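PDB 3IM8: malonyl acyl carrier protein transacylase from Streptococcus pneumoniae, which probably catalyses transfer of the malonyl group from malonyl-CoA to holo-acyl carrier protein, a step that supplies fatty acid synthesis. Local coordinates for residues A[91-96]-A[227-232]. Numbering follows the deposited sequence.
Sequences LGEYSA and VGNTEA
The carboxylate of Glu93 lies between Gly228 and the side chain of Asn229. Glu93 OE1 sits over a face of the Asn229 amide, 3.2 Å from Asn229 CG. The two planes are 39° apart. Gly228 CA lies beyond the other face of the carboxylate, 3.4 Å from Glu93 OE1. On the side of its partner oxygen, Glu93 OE1 uses its syn lone pair to accept a hydrogen bond from Asn229 N. The N to OE1 distance is 2.7 Å and the N-H...O angle 153°. Two waters extend this grip. One can donate to both Glu93 OE1 and Val227 O, though other acceptors compete for it. The second donates to Glu93 OE2 at 2.7 Å and accepts from Thr230 N. The buried carboxylate thus has several polar partners. With CG anti to the backbone N (chi1 -180°), the Glu93 chain extends from helix 92-99 toward the loop and bends at chi2. Leu244 and Gln247 of helix 240-247 also touch Glu93. Asn229 lies about 4 Å from Ser90 and 6 Å from His199, side chain to side chain; both are predicted active-site residues. This ties the loop to the helix that follows the probable nucleophile elbow (GxSxG, ending at Gly92) of the acyltransferase fold.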
loop_
_atom_site.group_PDB
_atom_site.type_symbol
_atom_site.label_atom_id
_atom_site.label_comp_id
_atom_site.label_asym_id
_atom_site.label_seq_id
_atom_site.Cartn_x
_atom_site.Cartn_y
_atom_site.Cartn_z
ATOM N N LEU A 91 3.258 0.160 -0.044
ATOM C CA LEU A 91 3.955 -0.773 -0.931
ATOM C C LEU A 91 3.165 -0.917 -2.225
ATOM O O LEU A 91 3.749 -1.033 -3.310
ATOM C CB LEU A 91 4.157 -2.146 -0.252
ATOM C CG LEU A 91 4.725 -3.373 -1.014
ATOM C CD1 LEU A 91 3.769 -4.065 -1.977
ATOM C CD2 LEU A 91 6.049 -3.116 -1.752
ATOM N N GLY A 92 1.840 -0.920 -2.138
ATOM C CA GLY A 92 1.011 -1.008 -3.373
ATOM C C GLY A 92 1.216 0.142 -4.384
ATOM O O GLY A 92 0.756 0.101 -5.540
ATOM N N GLU A 93 1.884 1.193 -3.966
ATOM C CA GLU A 93 2.160 2.302 -4.888
ATOM C C GLU A 93 3.181 1.858 -5.911
ATOM O O GLU A 93 3.188 2.361 -7.057
ATOM C CB GLU A 93 2.701 3.510 -4.104
ATOM C CG GLU A 93 3.018 4.713 -4.961
ATOM C CD GLU A 93 2.700 5.975 -4.216
ATOM O OE1 GLU A 93 1.509 6.315 -4.105
ATOM O OE2 GLU A 93 3.629 6.595 -3.706
ATOM N N TYR A 94 4.054 0.939 -5.497
ATOM C CA TYR A 94 5.126 0.454 -6.386
ATOM C C TYR A 94 4.566 -0.483 -7.422
ATOM O O TYR A 94 4.943 -0.439 -8.598
ATOM C CB TYR A 94 6.262 -0.227 -5.614
ATOM C CG TYR A 94 7.151 0.716 -4.867
ATOM C CD1 TYR A 94 6.710 1.332 -3.698
ATOM C CD2 TYR A 94 8.421 1.023 -5.343
ATOM C CE1 TYR A 94 7.554 2.215 -2.991
ATOM C CE2 TYR A 94 9.277 1.898 -4.637
ATOM C CZ TYR A 94 8.838 2.474 -3.477
ATOM O OH TYR A 94 9.657 3.308 -2.776
ATOM N N SER A 95 3.644 -1.329 -6.983
ATOM C CA SER A 95 2.881 -2.217 -7.905
ATOM C C SER A 95 2.161 -1.396 -8.998
ATOM O O SER A 95 2.197 -1.759 -10.163
ATOM C CB SER A 95 1.850 -3.049 -7.115
ATOM O OG SER A 95 2.456 -3.785 -6.061
ATOM N N ALA A 96 1.512 -0.303 -8.552
ATOM C CA ALA A 96 0.827 0.713 -9.369
ATOM C C ALA A 96 1.808 1.452 -10.294
ATOM O O ALA A 96 1.492 1.732 -11.449
ATOM C CB ALA A 96 0.210 1.647 -8.476
ATOM N N VAL A 227 -2.361 8.086 -9.068
ATOM C CA VAL A 227 -2.626 9.004 -7.959
ATOM C C VAL A 227 -1.733 8.637 -6.772
ATOM O O VAL A 227 -1.872 7.558 -6.183
ATOM C CB VAL A 227 -4.125 9.001 -7.591
ATOM C CG1 VAL A 227 -4.414 9.979 -6.482
ATOM C CG2 VAL A 227 -4.971 9.358 -8.834
ATOM N N GLY A 228 -0.783 9.511 -6.429
ATOM C CA GLY A 228 0.176 9.178 -5.377
ATOM C C GLY A 228 -0.348 9.303 -3.963
ATOM O O GLY A 228 -1.201 10.130 -3.664
ATOM N N ASN A 229 0.189 8.479 -3.072
ATOM C CA ASN A 229 -0.210 8.430 -1.662
ATOM C C ASN A 229 0.039 9.738 -0.908
ATOM O O ASN A 229 -0.776 10.183 -0.069
ATOM C CB ASN A 229 0.588 7.304 -0.969
ATOM C CG ASN A 229 0.061 5.893 -1.282
ATOM O OD1 ASN A 229 -1.028 5.677 -1.896
ATOM N ND2 ASN A 229 0.812 4.932 -0.836
ATOM N N THR A 230 1.184 10.345 -1.217
ATOM C CA THR A 230 1.713 11.455 -0.412
ATOM C C THR A 230 0.922 12.738 -0.682
ATOM O O THR A 230 0.354 13.347 0.268
ATOM C CB THR A 230 3.243 11.630 -0.631
ATOM O OG1 THR A 230 3.891 10.374 -0.433
ATOM C CG2 THR A 230 3.805 12.670 0.296
ATOM N N GLU A 231 0.813 13.081 -1.973
ATOM C CA GLU A 231 0.182 14.338 -2.365
ATOM C C GLU A 231 -1.286 14.180 -2.725
ATOM O O GLU A 231 -1.977 15.168 -2.894
ATOM C CB GLU A 231 0.906 14.951 -3.560
ATOM C CG GLU A 231 2.392 15.253 -3.319
ATOM C CD GLU A 231 2.644 16.567 -2.570
ATOM O OE1 GLU A 231 2.377 16.691 -1.345
ATOM O OE2 GLU A 231 3.164 17.492 -3.233
ATOM N N ALA A 232 -1.768 12.933 -2.790
ATOM C CA ALA A 232 -3.123 12.621 -3.274
ATOM C C ALA A 232 -3.341 13.383 -4.585
ATOM O O ALA A 232 -4.308 14.108 -4.724
ATOM C CB ALA A 232 -4.161 12.965 -2.246
HETATM O O HOH W 1 -0.654 5.113 -5.410
HETATM O O HOH W 2 3.405 9.237 -3.087
#